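Local coordinates for protein phosphoribosylglycinamide synthetase (Anaerococcus prevotii, PDB 4DIM) that probably acts as an ATP-grasp ligase that binds ATP and a metal ion, in the family that includes phosphoribosylglycinamide synthetase, at residues D236-K241 with K267-Y272; L342-K347 with I395-I400; D6-L11 with I306-L311; I291-E296 with K319-G324. All coordinates share one frame; numbering follows the deposited sequence.

Interaction 1 of 4, residues D236-K241 with K267-Y272; sequences DDIIEK and KDNEVY
The ammonium group of Lys241 bridges helix and hairpin. It donates to the backbone oxygen of Asn269, with NZ 2.7 Å from O. The donor sits somewhat off the carbonyl plane, by 21°. The same NZ makes a salt bridge one helical turn back, 2.7 Å from Asp237 OD1, meeting that oxygen on its syn side. Glu270 OE2 makes only a long salt bridge, 3.9 Å from Lys241 NZ. The Lys241 chain is extended beyond CG, and this carries NZ across to the turn. Its CE passes Glu270 OE2, and the two side chains cross at about a right angle. The positive charge probably offsets both carboxylates, Asp237 being the closer partner. Beside the charged group, Ile238 CG2 packs on Val271 CG1 at 3.9 Å, an apolar pair. Two carbons lie beside oxygens: Ile238 CD1 is 3.5 Å from Asn269 OD1, and Val271 CG2 is 3.6 Å from Lys241 O. Asp268 and Asn269, both with positive phi, turn the chain between strands 258-267 and 270-277. Helix 236-253 lies against this hairpin: Ile238 also touches Leu266, while Val271 touches Met264 and, on the helix, Thr242 and Glu245. Strand 270-277 is an outermost strand of the large antiparallel sheet.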
# COMPACT_ATOMS: atom_id res chain seq x y z
N ASP A 236 9.23 -13.10 -17.58
CA ASP A 236 7.77 -13.04 -17.68
C ASP A 236 7.07 -14.16 -16.85
O ASP A 236 5.92 -13.97 -16.46
CB ASP A 236 7.30 -13.14 -19.14
CG ASP A 236 7.78 -12.08 -20.13
OD1 ASP A 236 7.90 -10.90 -19.72
OD2 ASP A 236 7.88 -12.39 -21.33
N ASP A 237 7.77 -15.28 -16.56
CA ASP A 237 7.25 -16.39 -15.76
C ASP A 237 6.94 -15.96 -14.31
O ASP A 237 5.98 -16.44 -13.71
CB ASP A 237 8.25 -17.55 -15.77
CG ASP A 237 7.74 -18.78 -15.06
OD1 ASP A 237 8.51 -19.36 -14.25
OD2 ASP A 237 6.54 -19.13 -15.26
N ILE A 238 7.74 -15.01 -13.77
CA ILE A 238 7.55 -14.46 -12.43
C ILE A 238 6.34 -13.52 -12.46
O ILE A 238 5.53 -13.51 -11.53
CB ILE A 238 8.84 -13.73 -11.93
CG1 ILE A 238 10.09 -14.62 -12.03
CG2 ILE A 238 8.69 -13.22 -10.50
CD1 ILE A 238 9.92 -16.05 -11.48
N ILE A 239 6.20 -12.78 -13.55
CA ILE A 239 5.08 -11.83 -13.72
C ILE A 239 3.75 -12.62 -13.73
O ILE A 239 2.78 -12.20 -13.11
CB ILE A 239 5.26 -10.98 -15.02
CG1 ILE A 239 6.54 -10.11 -14.99
CG2 ILE A 239 4.02 -10.13 -15.33
CD1 ILE A 239 6.54 -8.88 -14.02
N GLU A 240 3.71 -13.76 -14.42
CA GLU A 240 2.51 -14.60 -14.53
C GLU A 240 2.23 -15.36 -13.27
O GLU A 240 1.07 -15.58 -12.94
CB GLU A 240 2.65 -15.58 -15.68
CG GLU A 240 2.70 -14.90 -17.04
CD GLU A 240 1.64 -13.85 -17.37
OE1 GLU A 240 0.43 -14.18 -17.33
OE2 GLU A 240 2.04 -12.70 -17.68
N LYS A 241 3.28 -15.80 -12.57
CA LYS A 241 3.14 -16.45 -11.27
C LYS A 241 2.52 -15.48 -10.24
O LYS A 241 1.77 -15.93 -9.39
CB LYS A 241 4.50 -16.96 -10.79
CG LYS A 241 4.85 -18.33 -11.31
CD LYS A 241 6.30 -18.70 -11.00
CE LYS A 241 6.72 -20.02 -11.61
NZ LYS A 241 8.19 -20.12 -11.69
N LYS A 267 11.20 -16.33 -4.15
CA LYS A 267 12.18 -17.32 -3.69
C LYS A 267 12.20 -18.52 -4.62
O LYS A 267 11.19 -19.22 -4.74
CB LYS A 267 11.90 -17.79 -2.24
CG LYS A 267 12.88 -18.85 -1.70
CD LYS A 267 12.62 -19.12 -0.24
CE LYS A 267 13.46 -20.21 0.41
NZ LYS A 267 13.19 -20.32 1.88
N ASP A 268 13.37 -18.81 -5.21
CA ASP A 268 13.57 -20.01 -6.04
C ASP A 268 12.48 -20.16 -7.13
O ASP A 268 11.86 -21.22 -7.26
CB ASP A 268 13.63 -21.27 -5.16
CG ASP A 268 14.69 -21.21 -4.05
OD1 ASP A 268 15.72 -20.50 -4.24
OD2 ASP A 268 14.49 -21.88 -2.99
N ASN A 269 12.27 -19.09 -7.91
CA ASN A 269 11.27 -19.04 -8.96
C ASN A 269 9.84 -19.38 -8.46
O ASN A 269 9.02 -19.95 -9.17
CB ASN A 269 11.69 -19.92 -10.17
CG ASN A 269 12.83 -19.27 -10.90
OD1 ASN A 269 12.76 -18.08 -11.26
ND2 ASN A 269 13.94 -19.99 -11.06
N GLU A 270 9.52 -18.93 -7.27
CA GLU A 270 8.19 -19.08 -6.71
C GLU A 270 7.94 -17.85 -5.94
O GLU A 270 8.88 -17.30 -5.36
CB GLU A 270 8.03 -20.34 -5.85
CG GLU A 270 7.81 -21.61 -6.69
CD GLU A 270 6.67 -21.57 -7.69
OE1 GLU A 270 5.68 -20.83 -7.47
OE2 GLU A 270 6.78 -22.27 -8.72
N VAL A 271 6.69 -17.37 -6.00
CA VAL A 271 6.33 -16.11 -5.37
C VAL A 271 5.37 -16.38 -4.27
O VAL A 271 4.59 -17.32 -4.34
CB VAL A 271 5.79 -15.07 -6.39
CG1 VAL A 271 6.80 -14.85 -7.50
CG2 VAL A 271 4.44 -15.49 -6.97
N TYR A 272 5.44 -15.57 -3.23
CA TYR A 272 4.63 -15.70 -2.02
C TYR A 272 4.06 -14.36 -1.63
O TYR A 272 4.75 -13.34 -1.76
CB TYR A 272 5.50 -16.23 -0.86
CG TYR A 272 6.17 -17.55 -1.17
CD1 TYR A 272 5.62 -18.75 -0.73
CD2 TYR A 272 7.38 -17.59 -1.84
CE1 TYR A 272 6.22 -19.96 -1.04
CE2 TYR A 272 8.00 -18.80 -2.14
CZ TYR A 272 7.40 -19.99 -1.76
OH TYR A 272 7.99 -21.21 -2.06

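Interaction 2 of 4, residues L342-K347 with I395-I400; sequences LNSNAK and INNINI
Leu342 and Asn399 lie side by side and point the same way on one face of the sheet, where they form an antiparallel hydrogen-bonded pair. Their CB atoms are 3.9 Å apart. Two backbone bonds join them: Leu342 N to Asn399 O at 2.7 Å, and Asn399 N to Leu342 O at 2.8 Å. On the other face Asn343 and Ile398, a non-hydrogen-bonded pair, cross obliquely. Asn343 CG is anti to its backbone N (chi1 180°), and the amide meets Ile398 CD1, 3.4 Å from Asn343 OD1. That oxygen accepts from Asn345 N at 3.1 Å, an Asx turn, and weakly from Asn345 ND2. The Asn345 and Ile398 side chains cross at about a right angle; the Asn345 amide plane is turned 74° from that of Asn397. An alanine at Asn343 would probably cost Asn345 N, and weakly ND2, this acceptor and let the turn relax. Ser344 N bonds to Asn397 O at 3.0 Å. Ser344 OG lies 2.9 Å from Asn397 OD1, a weak, unsettled bond that competes with Asn397 O. Asn345 ND2 ties its segment to Ile394 O, while Asn397 ND2 folds back on Val393 O. Amide and hydroxyl groups thus hold this surface end.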
# COMPACT_ATOMS: atom_id res chain seq x y z
N LEU A 342 15.50 25.18 -4.22
CA LEU A 342 15.77 25.65 -5.57
C LEU A 342 15.64 24.53 -6.61
O LEU A 342 16.42 23.59 -6.59
CB LEU A 342 17.18 26.24 -5.64
CG LEU A 342 17.58 27.19 -4.50
CD1 LEU A 342 19.02 27.65 -4.67
CD2 LEU A 342 16.64 28.38 -4.42
N ASN A 343 14.65 24.63 -7.51
CA ASN A 343 14.44 23.68 -8.60
C ASN A 343 14.80 24.35 -9.91
O ASN A 343 13.97 25.08 -10.48
CB ASN A 343 12.99 23.16 -8.62
CG ASN A 343 12.71 22.18 -9.73
OD1 ASN A 343 13.61 21.70 -10.41
ND2 ASN A 343 11.46 21.86 -9.96
N SER A 344 16.01 24.06 -10.43
CA SER A 344 16.48 24.66 -11.68
C SER A 344 16.14 23.80 -12.91
O SER A 344 16.67 24.06 -13.99
CB SER A 344 17.99 24.92 -11.60
OG SER A 344 18.80 23.77 -11.47
N ASN A 345 15.21 22.83 -12.78
CA ASN A 345 14.83 21.94 -13.88
C ASN A 345 13.84 22.55 -14.83
O ASN A 345 12.90 23.21 -14.40
CB ASN A 345 14.22 20.64 -13.36
CG ASN A 345 15.22 19.83 -12.61
OD1 ASN A 345 16.24 19.46 -13.18
ND2 ASN A 345 14.99 19.56 -11.34
N ALA A 346 13.99 22.22 -16.11
CA ALA A 346 13.11 22.71 -17.17
C ALA A 346 11.81 21.89 -17.31
O ALA A 346 11.76 20.71 -16.97
CB ALA A 346 13.87 22.68 -18.50
N LYS A 347 10.77 22.56 -17.87
CA LYS A 347 9.45 21.98 -18.19
C LYS A 347 9.61 20.77 -19.12
O LYS A 347 10.24 20.90 -20.18
CB LYS A 347 8.53 23.02 -18.87
CG LYS A 347 8.11 24.16 -17.93
CD LYS A 347 8.58 25.54 -18.42
CE LYS A 347 8.32 26.63 -17.40
NZ LYS A 347 9.35 26.69 -16.33
N ILE A 395 17.19 15.55 -9.45
CA ILE A 395 17.75 15.67 -8.09
C ILE A 395 19.00 16.53 -8.01
O ILE A 395 19.21 17.23 -7.02
CB ILE A 395 18.08 14.24 -7.57
CG1 ILE A 395 16.81 13.50 -7.19
CG2 ILE A 395 19.07 14.25 -6.40
CD1 ILE A 395 16.17 13.94 -5.85
N ASN A 396 19.90 16.37 -9.00
CA ASN A 396 21.15 17.13 -9.05
C ASN A 396 20.88 18.63 -9.33
O ASN A 396 21.78 19.43 -9.14
CB ASN A 396 22.13 16.56 -10.10
CG ASN A 396 22.75 15.24 -9.78
OD1 ASN A 396 22.43 14.59 -8.79
ND2 ASN A 396 23.71 14.84 -10.60
N ASN A 397 19.65 18.98 -9.77
CA ASN A 397 19.17 20.34 -10.01
C ASN A 397 18.12 20.75 -8.97
O ASN A 397 17.35 21.68 -9.22
CB ASN A 397 18.61 20.46 -11.44
CG ASN A 397 19.69 20.57 -12.50
OD1 ASN A 397 20.32 21.63 -12.66
ND2 ASN A 397 19.98 19.47 -13.20
N ILE A 398 18.13 20.09 -7.78
CA ILE A 398 17.26 20.39 -6.62
C ILE A 398 18.20 20.81 -5.48
O ILE A 398 18.95 19.97 -5.02
CB ILE A 398 16.33 19.20 -6.15
CG1 ILE A 398 15.29 18.74 -7.22
CG2 ILE A 398 15.64 19.53 -4.78
CD1 ILE A 398 14.65 19.71 -7.89
N ASN A 399 18.13 22.08 -5.01
CA ASN A 399 18.99 22.56 -3.91
C ASN A 399 18.15 22.94 -2.69
O ASN A 399 17.29 23.82 -2.78
CB ASN A 399 19.84 23.75 -4.37
CG ASN A 399 21.06 24.05 -3.51
OD1 ASN A 399 21.31 23.41 -2.47
ND2 ASN A 399 21.84 25.05 -3.92
N ILE A 400 18.41 22.29 -1.56
CA ILE A 400 17.73 22.60 -0.31
C ILE A 400 18.63 23.52 0.51
O ILE A 400 19.73 23.11 0.90
CB ILE A 400 17.36 21.31 0.45
CG1 ILE A 400 16.52 20.35 -0.45
CG2 ILE A 400 16.59 21.68 1.70
CD1 ILE A 400 16.53 18.93 -0.01

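Interaction 3 of 4, residues D6-L11 with I306-L311; sequences DNKRLL and ISENPL
The Schellman motif that ends helix 297-305 meets residues 6-11, which carry the start of strand 9-13, with Ile306 packed against Lys8 and Leu10. Ile306 CG2 touches Leu10 CD1 at 3.9 Å, and the two side chains cross at about a right angle. Ile306 CD1 lies 4.1 Å from Lys8 CD and equally near Lys8 CB. CG1 of Ile306 stands between the backbone N and the carbonyl carbon (chi1 64°), while CG2 is beside the N. CG2 meets Leu10, and CD1 meets Lys8. The Lys8 chain bends at chi2. Its NZ makes a salt bridge with Glu308 OE1 at 3.0 Å, using the anti lone pair of that oxygen. A second bond from NZ, to Ile306 O at 3.4 Å, is weak. Strand 9-13 is an inner strand of the four-stranded parallel sheet, in the Rossmann-like N-terminal region that ATP-grasp enzymes commonly carry. Here Lys8 and Leu10 pair by backbone bonds with His32, and Leu10 also pairs with Ile34. On the other side of the contact, Ser307 has positive phi, and Glu308 N bonds back to Ser303 O. An alanine in place of Lys8 would probably leave Glu308 without its counter-charge, with the carboxylate of Asp6 nearby, and open a gap beside Ile306 CD1. Asp6 OD1 lies 5.5 Å from Glu308 OE1, a like-charged pair whose repulsion Lys8 may moderate. Further on, Asn309 OD1 accepts from Leu311 N at 3.0 Å, a capping bond at the start of helix 311-314.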
# COMPACT_ATOMS: atom_id res chain seq x y z
N ASP A 6 -21.87 16.04 -12.26
CA ASP A 6 -22.40 14.74 -11.80
C ASP A 6 -23.43 14.98 -10.68
O ASP A 6 -24.59 14.56 -10.82
CB ASP A 6 -21.25 13.79 -11.30
CG ASP A 6 -21.24 12.36 -11.84
OD1 ASP A 6 -22.34 11.77 -12.01
OD2 ASP A 6 -20.13 11.78 -12.02
N ASN A 7 -22.99 15.65 -9.58
CA ASN A 7 -23.77 15.92 -8.36
C ASN A 7 -24.00 14.59 -7.61
O ASN A 7 -25.11 14.04 -7.63
CB ASN A 7 -25.10 16.66 -8.63
CG ASN A 7 -24.96 18.01 -9.30
OD1 ASN A 7 -24.09 18.81 -8.94
ND2 ASN A 7 -25.86 18.32 -10.25
N LYS A 8 -22.95 14.08 -6.96
CA LYS A 8 -22.92 12.82 -6.20
C LYS A 8 -21.98 12.99 -5.02
O LYS A 8 -20.93 13.59 -5.21
CB LYS A 8 -22.44 11.67 -7.10
CG LYS A 8 -23.47 11.13 -8.09
CD LYS A 8 -23.83 9.68 -7.82
CE LYS A 8 -24.45 9.00 -9.02
NZ LYS A 8 -24.72 7.55 -8.78
N ARG A 9 -22.33 12.46 -3.84
CA ARG A 9 -21.54 12.67 -2.60
C ARG A 9 -20.64 11.49 -2.25
O ARG A 9 -21.13 10.39 -2.00
CB ARG A 9 -22.48 12.98 -1.41
CG ARG A 9 -23.34 14.25 -1.61
CD ARG A 9 -24.52 14.37 -0.66
NE ARG A 9 -24.11 14.46 0.75
CZ ARG A 9 -23.76 15.59 1.38
NH1 ARG A 9 -23.39 15.55 2.66
NH2 ARG A 9 -23.78 16.76 0.75
N LEU A 10 -19.33 11.73 -2.15
CA LEU A 10 -18.37 10.68 -1.81
C LEU A 10 -17.65 11.08 -0.59
O LEU A 10 -17.00 12.11 -0.61
CB LEU A 10 -17.34 10.45 -2.97
CG LEU A 10 -16.23 9.42 -2.71
CD1 LEU A 10 -16.75 8.04 -2.74
CD2 LEU A 10 -15.08 9.59 -3.68
N LEU A 11 -17.65 10.22 0.43
CA LEU A 11 -16.90 10.45 1.66
C LEU A 11 -15.57 9.79 1.48
O LEU A 11 -15.51 8.59 1.21
CB LEU A 11 -17.64 9.89 2.90
CG LEU A 11 -16.79 9.69 4.18
CD1 LEU A 11 -16.60 11.03 4.95
CD2 LEU A 11 -17.40 8.62 5.06
N ILE A 306 -18.87 5.35 -5.94
CA ILE A 306 -20.22 5.96 -6.01
C ILE A 306 -21.26 5.12 -6.84
O ILE A 306 -22.29 5.67 -7.25
CB ILE A 306 -20.17 7.44 -6.55
CG1 ILE A 306 -19.66 7.54 -8.01
CG2 ILE A 306 -19.32 8.30 -5.63
CD1 ILE A 306 -19.97 8.84 -8.72
N SER A 307 -21.00 3.80 -7.04
CA SER A 307 -21.87 2.86 -7.75
C SER A 307 -21.95 3.21 -9.26
O SER A 307 -23.01 3.09 -9.86
CB SER A 307 -23.26 2.79 -7.10
OG SER A 307 -23.82 1.49 -7.21
N GLU A 308 -20.80 3.61 -9.86
CA GLU A 308 -20.66 3.84 -11.30
C GLU A 308 -19.61 2.84 -11.85
O GLU A 308 -18.99 2.09 -11.09
CB GLU A 308 -20.30 5.30 -11.65
CG GLU A 308 -21.40 6.30 -11.34
CD GLU A 308 -22.75 6.09 -12.01
OE1 GLU A 308 -23.77 6.47 -11.39
OE2 GLU A 308 -22.79 5.54 -13.14
N ASN A 309 -19.50 2.79 -13.20
CA ASN A 309 -18.64 1.85 -13.90
C ASN A 309 -17.19 2.36 -14.10
O ASN A 309 -16.94 3.24 -14.93
CB ASN A 309 -19.25 1.53 -15.28
CG ASN A 309 -18.66 0.30 -15.95
OD1 ASN A 309 -17.80 -0.41 -15.40
ND2 ASN A 309 -19.14 0.01 -17.15
N PRO A 310 -16.22 1.70 -13.46
CA PRO A 310 -14.82 2.04 -13.71
C PRO A 310 -14.32 1.61 -15.10
O PRO A 310 -13.33 2.16 -15.59
CB PRO A 310 -14.07 1.30 -12.59
CG PRO A 310 -14.90 0.19 -12.23
CD PRO A 310 -16.32 0.59 -12.48
N LEU A 311 -15.01 0.68 -15.77
CA LEU A 311 -14.56 0.17 -17.08
C LEU A 311 -14.53 1.21 -18.19
O LEU A 311 -13.80 1.02 -19.15
CB LEU A 311 -15.40 -1.02 -17.50
CG LEU A 311 -15.27 -2.22 -16.54
CD1 LEU A 311 -16.27 -3.29 -16.87
CD2 LEU A 311 -13.84 -2.77 -16.54

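Interaction 4 of 4, residues I291-E296 with K319-G324; sequences INYGIE and KENKAG
The carboxamides of Asn292 and Asn321 lie almost parallel, their planes 3° apart, although the two side chains run at a slant to each other. The Tyr293 ring stands upright to the Asn321 amide, with the planes 90° apart. One face of that ring carries Asn292 OD1, 3.2 Å above the plane and over its centre. Around the ring, Trp314 packs edge-to-face and Phe209 meets it obliquely inclined. The polar link is made by Asn321. Its ND2 donates to the backbone oxygen of Asn292 at 3.1 Å, nearly straight at 159°. The acceptor lies close to the plane of the Asn321 amide, while the donor is tilted from the Asn292 carbonyl plane. A CA-H...O contact, Asn321 CA to Asn292 O at 3.4 Å, is a minor addition to this one hydrogen bond. Asn292 CG is anti to the backbone N, which brings CG nearer Asn321. Asn292 ND2 lies 3.8 Å from Asn321 CB. One residue earlier in the helix, Ile291 CG2 meets Ala323 O at 3.5 Å and Gly324 CA at 3.8 Å. Lys322 CB rests on Ile291 O at 3.8 Å. Ile291 also touches Ile378 and Lys380 of strand 375-381. Helix 285-293 ends here, and Gly294 leaves it with positive phi. A side-chain amide from the segment leading into strand 323-329 thus bonds to a backbone oxygen in the last turn of the helix. The helix end packs on that strand, an inner one of the large antiparallel sheet, in a chain whose central region is assigned to the ATP-grasp family.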
# COMPACT_ATOMS: atom_id res chain seq x y z
N ILE A 291 0.71 5.68 -15.29
CA ILE A 291 1.83 5.66 -16.28
C ILE A 291 1.85 4.32 -17.08
O ILE A 291 1.88 4.34 -18.31
CB ILE A 291 3.21 5.88 -15.56
CG1 ILE A 291 3.39 7.34 -15.14
CG2 ILE A 291 4.37 5.43 -16.41
CD1 ILE A 291 4.45 7.60 -14.05
N ASN A 292 1.85 3.19 -16.38
CA ASN A 292 1.95 1.85 -16.96
C ASN A 292 0.82 1.46 -17.86
O ASN A 292 1.10 0.81 -18.86
CB ASN A 292 2.05 0.84 -15.87
CG ASN A 292 2.28 -0.55 -16.30
OD1 ASN A 292 1.35 -1.32 -16.31
ND2 ASN A 292 3.52 -0.88 -16.64
N TYR A 293 -0.42 1.82 -17.56
CA TYR A 293 -1.54 1.47 -18.47
C TYR A 293 -2.09 2.65 -19.27
O TYR A 293 -2.94 2.42 -20.13
CB TYR A 293 -2.69 0.88 -17.66
CG TYR A 293 -2.32 -0.43 -17.01
CD1 TYR A 293 -2.11 -1.57 -17.78
CD2 TYR A 293 -2.15 -0.52 -15.64
CE1 TYR A 293 -1.75 -2.77 -17.19
CE2 TYR A 293 -1.76 -1.72 -15.04
CZ TYR A 293 -1.60 -2.85 -15.82
OH TYR A 293 -1.24 -4.06 -15.30
N GLY A 294 -1.64 3.87 -18.99
CA GLY A 294 -2.15 5.07 -19.64
C GLY A 294 -3.61 5.31 -19.34
O GLY A 294 -4.41 5.62 -20.24
N ILE A 295 -3.96 5.18 -18.05
CA ILE A 295 -5.33 5.33 -17.57
C ILE A 295 -5.43 6.39 -16.46
O ILE A 295 -4.42 7.00 -16.08
CB ILE A 295 -5.87 3.96 -17.05
CG1 ILE A 295 -5.00 3.40 -15.91
CG2 ILE A 295 -6.04 2.95 -18.17
CD1 ILE A 295 -5.55 2.30 -15.20
N GLU A 296 -6.68 6.62 -16.01
CA GLU A 296 -7.09 7.47 -14.88
C GLU A 296 -7.64 6.54 -13.79
O GLU A 296 -8.81 6.14 -13.82
CB GLU A 296 -8.11 8.50 -15.35
CG GLU A 296 -7.53 9.46 -16.37
CD GLU A 296 -8.53 10.50 -16.85
OE1 GLU A 296 -9.34 10.18 -17.75
OE2 GLU A 296 -8.51 11.62 -16.30
N LYS A 319 -2.19 0.44 -25.38
CA LYS A 319 -1.83 -0.92 -25.74
C LYS A 319 -0.37 -1.18 -25.39
O LYS A 319 0.04 -2.34 -25.34
CB LYS A 319 -2.08 -1.16 -27.24
CG LYS A 319 -3.57 -1.20 -27.65
CD LYS A 319 -4.17 -2.62 -27.63
CE LYS A 319 -5.32 -2.78 -28.61
NZ LYS A 319 -5.87 -4.16 -28.58
N GLU A 320 0.42 -0.10 -25.15
CA GLU A 320 1.83 -0.15 -24.75
C GLU A 320 1.97 0.09 -23.25
O GLU A 320 1.10 0.71 -22.64
CB GLU A 320 2.64 0.92 -25.50
CG GLU A 320 2.78 0.67 -27.00
CD GLU A 320 2.64 1.86 -27.94
OE1 GLU A 320 2.40 3.00 -27.46
OE2 GLU A 320 2.77 1.65 -29.17
N ASN A 321 3.07 -0.37 -22.66
CA ASN A 321 3.35 -0.16 -21.22
C ASN A 321 4.58 0.69 -21.05
O ASN A 321 5.70 0.18 -21.18
CB ASN A 321 3.52 -1.50 -20.43
CG ASN A 321 2.37 -2.47 -20.50
OD1 ASN A 321 2.57 -3.68 -20.75
ND2 ASN A 321 1.16 -2.02 -20.14
N LYS A 322 4.39 1.97 -20.69
CA LYS A 322 5.51 2.89 -20.45
C LYS A 322 6.16 2.59 -19.09
O LYS A 322 5.51 2.08 -18.17
CB LYS A 322 5.03 4.36 -20.50
CG LYS A 322 6.13 5.37 -20.83
CD LYS A 322 5.74 6.40 -21.88
CE LYS A 322 6.96 7.13 -22.41
NZ LYS A 322 6.66 7.96 -23.61
N ALA A 323 7.47 2.82 -18.99
CA ALA A 323 8.19 2.69 -17.74
C ALA A 323 7.92 3.96 -16.89
O ALA A 323 7.64 5.04 -17.44
CB ALA A 323 9.67 2.50 -17.98
N GLY A 324 7.85 3.76 -15.57
CA GLY A 324 7.67 4.79 -14.56
C GLY A 324 8.57 4.56 -13.35
O GLY A 324 8.94 3.40 -13.04

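From the N terminus, interaction 3 opens first, at 6-11, and closes a loop of almost 300 residues at 306-311. It ties the parallel sheet to the end of helix 297-305. Interaction 1 is nested inside that loop and joins helix 236-253 to the hairpin at one border of the large antiparallel sheet. Interaction 4 opens at 291-296, before interaction 3 closes, and closes at 319-324. These two therefore cross, and their nearest atoms are about 6 Å apart. Interactions 1 and 4 both reach the large sheet. Interaction 2 follows in series, pairing strands 336-343 and 398-402 of the small sheet. Its centre is about 26 Å from that of interaction 4.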